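Local atomic coordinates of MdbA protein (Corynebacterium diphtheriae, PDB entry 5C00), a protein that probably catalyses thiol-disulfide exchange as a DsbA-like oxidoreductase, and is essential for viability, pilus assembly, toxin production and virulence of Corynebacterium diphtheriae. Residues C55-C58 / A59-G62; L122-K125 / E126-N129; G160-E163 / D164-F168; V152-K155 / I156-G159. All blocks are in the same frame, centred on the assembly; numbering follows the deposited sequence.

Interaction 1 (C55-C58 / A59-G62); sequences CPHC and AELG
The backbone oxygens of C55, P56, H57 and C58 each receive the N-H of the residue four further on, and this opening helical turn is the tightly packed part. Its straightest bond runs from L61 N to H57 O, 2.9 Å with an angle of 171° at the hydrogen. The A59 methyl CB rests 3.5 Å from P56 O and also packs on Q127. C58 is buried, its SG placed beside its own backbone N (chi1 -71°), which brings the sulfur to 3.0 Å from C55 SG. That is too far for a disulfide, consistent with two thiols. C55 at the N-cap and C58 in the first turn form the CxxC of a thioredoxin-type helix start, probably the redox pair of this oxidoreductase, and both side chains touch S185. The solvent side is looser. There H57 and E60 run side by side, the carboxylate standing at the imidazole edge with the two planes 89° apart. E60 OE2 comes to 3.2 Å from H57 CD2, a contact with a carbon, and the histidine has a second conformer, so this approach is tentative. P56, also on the outside, leans on Q127 and K128.

Interaction 2 (L122-K125 / E126-N129); sequences LLMK and EQKN
E126 sits directly after helix 113-125 and occupies the N-cap position of helix 127-130, and its side chain touches L122 and K125 on the way out. CB lies 3.5 Å from L122 O, the same oxygen that accepts E126 N at 2.8 Å in the last full helical bond. CG then meets the methyl CD1 of L122 at 3.5 Å, in one of the two conformers of that leucine. Here the chain bends (chi2 -62°) and folds the carboxylate back over the K125-E126 peptide instead of extending it. At the tip the two oxygens part company: OE2 runs alongside the aliphatic K125 chain, 3.8 Å from its CE, without a salt bridge to NZ, whereas OE1 accepts N129 ND2 at 2.9 Å, almost in the plane of the asparagine amide. The kink between the helices is stitched more lightly. Q127 N makes a weak bond to M124 O at 3.4 Å, and a water takes over the next step, donating to K125 O and accepting from K128 N. On the buried side the extended Q127 places NE2 at 3.7 Å from SE of the selenomethionine M124, while its OE1 accepts K128 NZ at 2.8 Å. L122 and L123 pack on helix 136-145 through V142 and F139, and M124 rests on F53. Q127 turns instead to the start of helix 56-74, where it packs on P56 and A59 and its NE2 donates to C55 O.

Interaction 3 (G160-E163 / D164-F168); sequences GAKE and DFRKF
The first turns of helix 162-180 carry this contact, in which R166 folds back over K162 and reaches beside E163. The backbone step beneath it is nearly straight: R166 N donates to K162 O at 2.9 Å with an angle of 171°. From there the arginine runs extended to NE, and K162 CB lies 3.7 Å above one face of its guanidinium, toward the rim. Further along the lysine, CD meets R166 NH2 at 3.7 Å. The two positive ends are drawn to separate acceptors, since K162 NZ forms salt bridges with D136 and D94 while R166 NE donates to D93 O. The bond to D93 O helps fix the rotation of the guanidinium, and the carboxylates of D136 and D94 probably balance the lysine charge. E163 stands next to the arginine, its carboxylate plane turned 89° from the guanidinium. OE2 is 4.1 Å from R166 NH1, beyond a salt bridge, and a water in the guanidinium plane closes the gap: it accepts from NH1 at 2.8 Å and donates to OE2. A second water serves the opening turn, linking G160 O to D164 N. On the inner side F165 has CG anti to the backbone N (chi1 175°), which directs its ring to T98, A102 and L105 of helix 96-109. With F165 turned inward and E163, D164 and K167 exposed, the segment has the two-sided character of an amphipathic helix, here the long one that leads back toward strand 187-190 in a DsbA-like thioredoxin fold.

Interaction 4 (V152-K155 / I156-G159); sequences VTQK and IREG
Q154 reaches E158 one turn ahead through a first torsion that sets CG opposite the backbone N (chi1 -170°) and a bend at chi2 (61°), while E158 stays extended beyond CG. The resulting bond from Q154 NE2 to E158 OE2 is 2.9 Å and straight, 166° at the hydrogen. It lies in the amide plane of the glutamine but arrives from above the carboxylate plane. The other end of that amide is tied to R157 through water: Q154 OE1 accepts from it at 2.6 Å, and the same water accepts from R157 NE at 2.8 Å, in the guanidinium plane. T153 runs beside the arginine, its CG2 at 3.5 Å from R157 NH2. Beyond these residues NH2 forms a salt bridge with D141 and NH1 a hydrogen bond with N137, so the guanidinium is held on several sides. G159 has a positive phi and belongs to a Schellman motif, its N donating to I156 O. On the buried flank V152 CG1 meets I156 CD1 at 4.0 Å. I156 continues inward between A103 and A106 of helix 96-109 and A140 and A143 of helix 136-145, packing helix 150-158 against both.

Interactions 1 and 2 meet at the CxxC site: Q127 NE2 is 3.0 Å from C55 O, Q127 OE1 is 3.0 Å from P56 CA, and A59 CB lies 3.4 Å from M124 O. The junction after helix 113-125 therefore packs directly on the probable redox turn. Interactions 3 and 4 adjoin along the chain, helix 150-158 passing into helix 162-180, with G160 N 2.9 Å from K155 O as a probable hydrogen bond. This second pair lies far from the cysteines: the centres of interactions 3 and 4 are about 22 Å and 26 Å from that of interaction 1. Interaction 4 lies across the chain's centre from interaction 1.

Interaction 1 (C55-C58 / A59-G62)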
loop_
_atom_site.group_PDB
_atom_site.type_symbol
_atom_site.label_atom_id
_atom_site.label_comp_id
_atom_site.label_asym_id
_atom_site.label_seq_id
_atom_site.Cartn_x
_atom_site.Cartn_y
_atom_site.Cartn_z
ATOM N N CYS A 55 2.113 7.538 -7.956
ATOM C CA CYS A 55 3.528 7.626 -8.311
ATOM C C CYS A 55 3.945 6.535 -9.315
ATOM O O CYS A 55 3.928 5.359 -8.992
ATOM C CB CYS A 55 4.308 7.531 -7.014
ATOM S SG CYS A 55 6.070 7.391 -7.221
ATOM N N PRO A 56 4.319 6.931 -10.545
ATOM C CA PRO A 56 4.632 5.922 -11.559
ATOM C C PRO A 56 5.869 5.129 -11.212
ATOM O O PRO A 56 5.934 3.944 -11.496
ATOM C CB PRO A 56 4.851 6.718 -12.868
ATOM C CG PRO A 56 4.730 8.150 -12.510
ATOM C CD PRO A 56 4.210 8.288 -11.099
ATOM N N HIS A 57 6.848 5.759 -10.571
ATOM C CA HIS A 57 8.054 5.032 -10.240
ATOM C C HIS A 57 7.830 4.104 -9.041
ATOM O O HIS A 57 8.538 3.142 -8.894
ATOM C CB HIS A 57 9.267 5.956 -10.077
ATOM C CG HIS A 57 9.729 6.566 -11.368
ATOM N ND1 HIS A 57 10.305 7.818 -11.443
ATOM C CD2 HIS A 57 9.668 6.101 -12.639
ATOM C CE1 HIS A 57 10.582 8.099 -12.707
ATOM N NE2 HIS A 57 10.201 7.073 -13.455
ATOM N N CYS A 58 6.797 4.353 -8.226
ATOM C CA CYS A 58 6.406 3.397 -7.173
ATOM C C CYS A 58 5.825 2.150 -7.799
ATOM O O CYS A 58 6.154 1.051 -7.407
ATOM C CB CYS A 58 5.321 3.948 -6.224
ATOM S SG CYS A 58 5.918 5.235 -5.122
ATOM N N ALA A 59 5.026 2.323 -8.848
ATOM C CA ALA A 59 4.515 1.158 -9.582
ATOM C C ALA A 59 5.659 0.393 -10.240
ATOM O O ALA A 59 5.732 -0.829 -10.194
ATOM C CB ALA A 59 3.522 1.606 -10.591
ATOM N N GLU A 60 6.597 1.125 -10.822
ATOM C CA GLU A 60 7.714 0.471 -11.494
ATOM C C GLU A 60 8.610 -0.290 -10.530
ATOM O O GLU A 60 8.991 -1.420 -10.827
ATOM C CB GLU A 60 8.584 1.457 -12.264
ATOM C CG GLU A 60 7.983 1.894 -13.560
ATOM C CD GLU A 60 8.778 3.026 -14.168
ATOM O OE1 GLU A 60 10.031 2.911 -14.205
ATOM O OE2 GLU A 60 8.144 4.032 -14.570
ATOM N N LEU A 61 8.963 0.325 -9.394
ATOM C CA LEU A 61 9.709 -0.408 -8.369
ATOM C C LEU A 61 8.968 -1.652 -7.829
ATOM O O LEU A 61 9.577 -2.721 -7.662
ATOM C CB LEU A 61 10.101 0.512 -7.219
ATOM C CG LEU A 61 10.975 -0.126 -6.148
ATOM C CD1 LEU A 61 12.336 -0.479 -6.718
ATOM C CD2 LEU A 61 11.124 0.838 -4.987
ATOM N N GLY A 62 7.686 -1.523 -7.580
ATOM C CA GLY A 62 6.859 -2.648 -7.126
ATOM C C GLY A 62 6.897 -3.855 -8.053
ATOM O O GLY A 62 6.926 -5.014 -7.606
#

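Interaction 2 (L122-K125 / E126-N129)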
loop_
_atom_site.group_PDB
_atom_site.type_symbol
_atom_site.label_atom_id
_atom_site.label_comp_id
_atom_site.label_asym_id
_atom_site.label_seq_id
_atom_site.Cartn_x
_atom_site.Cartn_y
_atom_site.Cartn_z
ATOM N N LEU A 122 -3.076 -4.241 -7.850
ATOM C CA LEU A 122 -3.912 -3.773 -8.943
ATOM C C LEU A 122 -3.920 -2.243 -9.099
ATOM O O LEU A 122 -3.718 -1.710 -10.204
ATOM C CB LEU A 122 -5.342 -4.314 -8.780
ATOM C CG LEU A 122 -6.345 -3.951 -9.881
ATOM C CD1 LEU A 122 -5.757 -4.139 -11.237
ATOM C CD2 LEU A 122 -7.599 -4.825 -9.725
ATOM N N LEU A 123 -4.102 -1.535 -8.015
ATOM C CA LEU A 123 -4.092 -0.089 -8.056
ATOM C C LEU A 123 -2.775 0.482 -8.561
ATOM O O LEU A 123 -2.803 1.435 -9.320
ATOM C CB LEU A 123 -4.430 0.516 -6.677
ATOM C CG LEU A 123 -5.810 0.149 -6.117
ATOM C CD1 LEU A 123 -6.012 0.949 -4.843
ATOM C CD2 LEU A 123 -6.968 0.335 -7.063
HETATM N N MSE A 124 -1.639 -0.105 -8.184
HETATM C CA MSE A 124 -0.357 0.244 -8.772
HETATM C C MSE A 124 -0.197 -0.175 -10.220
HETATM O O MSE A 124 0.291 0.637 -11.047
HETATM C CB MSE A 124 0.786 -0.364 -7.945
HETATM C CG MSE A 124 0.825 0.312 -6.590
HETATM SE SE MSE A 124 1.547 2.157 -6.690
HETATM C CE MSE A 124 1.630 2.494 -4.776
ATOM N N LYS A 125 -0.581 -1.391 -10.567
ATOM C CA LYS A 125 -0.427 -1.842 -11.936
ATOM C C LYS A 125 -1.251 -1.004 -12.897
ATOM O O LYS A 125 -0.776 -0.711 -13.980
ATOM C CB LYS A 125 -0.832 -3.310 -12.105
ATOM C CG LYS A 125 -0.779 -3.781 -13.559
ATOM C CD LYS A 125 -1.426 -5.133 -13.753
ATOM C CE LYS A 125 -1.336 -5.563 -15.216
ATOM N NZ LYS A 125 -1.156 -7.024 -15.252
ATOM N N GLU A 126 -2.487 -0.670 -12.523
ATOM C CA GLU A 126 -3.376 0.090 -13.408
ATOM C C GLU A 126 -3.371 1.617 -13.215
ATOM O O GLU A 126 -4.221 2.346 -13.744
ATOM C CB GLU A 126 -4.756 -0.490 -13.309
ATOM C CG GLU A 126 -4.822 -1.957 -13.748
ATOM C CD GLU A 126 -4.444 -2.206 -15.195
ATOM O OE1 GLU A 126 -4.162 -1.251 -15.977
ATOM O OE2 GLU A 126 -4.464 -3.421 -15.583
ATOM N N GLN A 127 -2.404 2.094 -12.475
ATOM C CA GLN A 127 -2.348 3.466 -12.070
ATOM C C GLN A 127 -2.658 4.415 -13.185
ATOM O O GLN A 127 -3.461 5.347 -13.046
ATOM C CB GLN A 127 -0.918 3.714 -11.586
ATOM C CG GLN A 127 -0.645 5.078 -11.118
ATOM C CD GLN A 127 0.794 5.177 -10.662
ATOM O OE1 GLN A 127 1.615 5.692 -11.393
ATOM N NE2 GLN A 127 1.123 4.585 -9.496
ATOM N N LYS A 128 -2.035 4.200 -14.335
ATOM C CA LYS A 128 -2.247 5.114 -15.467
ATOM C C LYS A 128 -3.645 5.146 -16.034
ATOM O O LYS A 128 -4.051 6.166 -16.558
ATOM C CB LYS A 128 -1.188 4.883 -16.553
ATOM C CG LYS A 128 0.098 5.666 -16.301
ATOM C CD LYS A 128 0.487 5.828 -14.813
ATOM C CE LYS A 128 1.035 7.216 -14.467
ATOM N NZ LYS A 128 0.638 7.716 -13.099
ATOM N N ASN A 129 -4.402 4.056 -15.913
ATOM C CA ASN A 129 -5.814 3.973 -16.342
ATOM C C ASN A 129 -6.840 4.425 -15.305
ATOM O O ASN A 129 -7.967 4.774 -15.624
ATOM C CB ASN A 129 -6.106 2.522 -16.761
ATOM C CG ASN A 129 -5.245 2.100 -17.908
ATOM O OD1 ASN A 129 -5.196 2.803 -18.908
ATOM N ND2 ASN A 129 -4.468 1.018 -17.735
HETATM O O HOH W 1 -0.546 1.939 -15.027
#

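Interaction 3 (G160-E163 / D164-F168)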
loop_
_atom_site.group_PDB
_atom_site.type_symbol
_atom_site.label_atom_id
_atom_site.label_comp_id
_atom_site.label_asym_id
_atom_site.label_seq_id
_atom_site.Cartn_x
_atom_site.Cartn_y
_atom_site.Cartn_z
ATOM N N GLY A 160 -15.006 6.379 4.308
ATOM C CA GLY A 160 -14.839 6.160 5.736
ATOM C C GLY A 160 -13.426 6.103 6.285
ATOM O O GLY A 160 -13.221 6.458 7.449
ATOM N N ALA A 161 -12.444 5.664 5.492
ATOM C CA ALA A 161 -11.102 5.636 5.980
ATOM C C ALA A 161 -10.291 6.883 5.551
ATOM O O ALA A 161 -9.100 6.931 5.791
ATOM C CB ALA A 161 -10.383 4.347 5.552
ATOM N N LYS A 162 -10.914 7.878 4.935
ATOM C CA LYS A 162 -10.151 9.018 4.400
ATOM C C LYS A 162 -9.548 9.880 5.473
ATOM O O LYS A 162 -8.398 10.289 5.395
ATOM C CB LYS A 162 -11.002 9.877 3.477
ATOM C CG LYS A 162 -11.311 9.186 2.148
ATOM C CD LYS A 162 -11.831 10.186 1.135
ATOM C CE LYS A 162 -12.262 9.525 -0.155
ATOM N NZ LYS A 162 -13.098 10.436 -0.956
ATOM N N GLU A 163 -10.330 10.163 6.504
ATOM C CA GLU A 163 -9.820 11.013 7.545
ATOM C C GLU A 163 -8.568 10.398 8.184
ATOM O O GLU A 163 -7.580 11.078 8.403
ATOM C CB GLU A 163 -10.926 11.305 8.576
ATOM C CG GLU A 163 -12.118 12.110 8.020
ATOM C CD GLU A 163 -13.119 11.285 7.173
ATOM O OE1 GLU A 163 -13.047 10.010 7.112
ATOM O OE2 GLU A 163 -14.010 11.935 6.548
ATOM N N ASP A 164 -8.613 9.121 8.525
ATOM C CA ASP A 164 -7.428 8.474 9.073
ATOM C C ASP A 164 -6.303 8.308 8.062
ATOM O O ASP A 164 -5.110 8.518 8.373
ATOM C CB ASP A 164 -7.774 7.161 9.702
ATOM C CG ASP A 164 -8.266 7.323 11.127
ATOM O OD1 ASP A 164 -8.089 8.388 11.693
ATOM O OD2 ASP A 164 -8.826 6.375 11.664
ATOM N N PHE A 165 -6.654 8.026 6.829
ATOM C CA PHE A 165 -5.628 7.986 5.803
ATOM C C PHE A 165 -4.847 9.325 5.719
ATOM O O PHE A 165 -3.644 9.327 5.647
ATOM C CB PHE A 165 -6.218 7.701 4.449
ATOM C CG PHE A 165 -5.194 7.769 3.382
ATOM C CD1 PHE A 165 -4.372 6.663 3.144
ATOM C CD2 PHE A 165 -5.039 8.894 2.657
ATOM C CE1 PHE A 165 -3.371 6.739 2.205
ATOM C CE2 PHE A 165 -4.060 8.964 1.698
ATOM C CZ PHE A 165 -3.222 7.887 1.498
ATOM N N ARG A 166 -5.567 10.437 5.689
ATOM C CA ARG A 166 -4.923 11.772 5.661
ATOM C C ARG A 166 -4.041 11.991 6.888
ATOM O O ARG A 166 -2.960 12.536 6.779
ATOM C CB ARG A 166 -5.987 12.849 5.642
ATOM C CG ARG A 166 -6.792 12.942 4.371
ATOM C CD ARG A 166 -8.002 13.866 4.554
ATOM N NE ARG A 166 -8.835 13.777 3.337
ATOM C CZ ARG A 166 -10.143 13.635 3.277
ATOM N NH1 ARG A 166 -10.900 13.579 4.379
ATOM N NH2 ARG A 166 -10.713 13.566 2.070
ATOM N N LYS A 167 -4.520 11.612 8.073
ATOM C CA LYS A 167 -3.699 11.729 9.288
ATOM C C LYS A 167 -2.429 10.890 9.160
ATOM O O LYS A 167 -1.305 11.364 9.501
ATOM C CB LYS A 167 -4.521 11.342 10.521
ATOM C CG LYS A 167 -3.765 10.838 11.739
ATOM C CD LYS A 167 -4.764 10.587 12.879
ATOM C CE LYS A 167 -4.431 9.356 13.708
ATOM N NZ LYS A 167 -5.577 8.386 13.779
ATOM N N PHE A 168 -2.574 9.662 8.643
ATOM C CA PHE A 168 -1.411 8.799 8.410
ATOM C C PHE A 168 -0.464 9.387 7.364
ATOM O O PHE A 168 0.769 9.347 7.509
ATOM C CB PHE A 168 -1.838 7.423 7.943
ATOM C CG PHE A 168 -2.531 6.596 8.994
ATOM C CD1 PHE A 168 -2.792 7.102 10.268
ATOM C CD2 PHE A 168 -2.967 5.332 8.681
ATOM C CE1 PHE A 168 -3.450 6.320 11.193
ATOM C CE2 PHE A 168 -3.616 4.551 9.600
ATOM C CZ PHE A 168 -3.874 5.065 10.858
HETATM O O HOH W 2 -11.211 7.653 8.773
HETATM O O HOH W 3 -13.565 13.103 3.590
#

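Interaction 4 (V152-K155 / I156-G159)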
loop_
_atom_site.group_PDB
_atom_site.type_symbol
_atom_site.label_atom_id
_atom_site.label_comp_id
_atom_site.label_asym_id
_atom_site.label_seq_id
_atom_site.Cartn_x
_atom_site.Cartn_y
_atom_site.Cartn_z
ATOM N N VAL A 152 -16.538 -3.285 4.274
ATOM C CA VAL A 152 -15.407 -2.566 3.727
ATOM C C VAL A 152 -15.832 -1.799 2.470
ATOM O O VAL A 152 -15.471 -0.610 2.288
ATOM C CB VAL A 152 -14.226 -3.506 3.404
ATOM C CG1 VAL A 152 -13.146 -2.812 2.619
ATOM C CG2 VAL A 152 -13.634 -4.012 4.689
ATOM N N THR A 153 -16.580 -2.470 1.613
ATOM C CA THR A 153 -16.994 -1.900 0.343
ATOM C C THR A 153 -17.826 -0.620 0.550
ATOM O O THR A 153 -17.575 0.429 -0.056
ATOM C CB THR A 153 -17.769 -2.932 -0.485
ATOM O OG1 THR A 153 -16.947 -4.082 -0.718
ATOM C CG2 THR A 153 -18.158 -2.331 -1.833
ATOM N N GLN A 154 -18.801 -0.679 1.448
ATOM C CA GLN A 154 -19.603 0.498 1.755
ATOM C C GLN A 154 -18.773 1.605 2.399
ATOM O O GLN A 154 -18.932 2.756 2.091
ATOM C CB GLN A 154 -20.812 0.118 2.608
ATOM C CG GLN A 154 -21.831 1.260 2.767
ATOM C CD GLN A 154 -22.442 1.739 1.449
ATOM O OE1 GLN A 154 -22.671 0.968 0.509
ATOM N NE2 GLN A 154 -22.735 3.012 1.392
ATOM N N LYS A 155 -17.843 1.248 3.269
ATOM C CA LYS A 155 -16.928 2.211 3.833
ATOM C C LYS A 155 -16.141 2.953 2.731
ATOM O O LYS A 155 -15.974 4.164 2.784
ATOM C CB LYS A 155 -15.984 1.482 4.774
ATOM C CG LYS A 155 -14.838 2.297 5.318
ATOM C CD LYS A 155 -14.033 1.480 6.305
ATOM C CE LYS A 155 -14.902 0.793 7.350
ATOM N NZ LYS A 155 -14.086 0.503 8.546
ATOM N N ILE A 156 -15.657 2.220 1.722
ATOM C CA ILE A 156 -14.948 2.859 0.646
ATOM C C ILE A 156 -15.861 3.855 -0.127
ATOM O O ILE A 156 -15.450 4.972 -0.474
ATOM C CB ILE A 156 -14.359 1.804 -0.321
ATOM C CG1 ILE A 156 -13.315 0.974 0.460
ATOM C CG2 ILE A 156 -13.786 2.500 -1.571
ATOM C CD1 ILE A 156 -12.638 -0.143 -0.285
ATOM N N ARG A 157 -17.082 3.438 -0.410
ATOM C CA ARG A 157 -18.047 4.311 -1.085
ATOM C C ARG A 157 -18.292 5.604 -0.327
ATOM O O ARG A 157 -18.491 6.630 -0.946
ATOM C CB ARG A 157 -19.392 3.597 -1.237
ATOM C CG ARG A 157 -19.337 2.447 -2.187
ATOM C CD ARG A 157 -20.714 1.906 -2.549
ATOM N NE ARG A 157 -20.562 0.562 -3.044
ATOM C CZ ARG A 157 -20.027 0.261 -4.238
ATOM N NH1 ARG A 157 -19.676 1.223 -5.068
ATOM N NH2 ARG A 157 -19.841 -1.007 -4.599
ATOM N N GLU A 158 -18.282 5.542 0.999
ATOM C CA GLU A 158 -18.528 6.681 1.865
ATOM C C GLU A 158 -17.277 7.402 2.267
ATOM O O GLU A 158 -17.348 8.407 2.960
ATOM C CB GLU A 158 -19.257 6.209 3.148
ATOM C CG GLU A 158 -20.712 5.837 2.932
ATOM C CD GLU A 158 -21.262 4.884 3.994
ATOM O OE1 GLU A 158 -20.536 4.581 4.973
ATOM O OE2 GLU A 158 -22.414 4.418 3.851
ATOM N N GLY A 159 -16.117 6.929 1.836
ATOM C CA GLY A 159 -14.831 7.546 2.214
ATOM C C GLY A 159 -14.515 7.450 3.690
ATOM O O GLY A 159 -13.838 8.342 4.263
HETATM O O HOH W 4 -21.686 -0.880 -0.948
#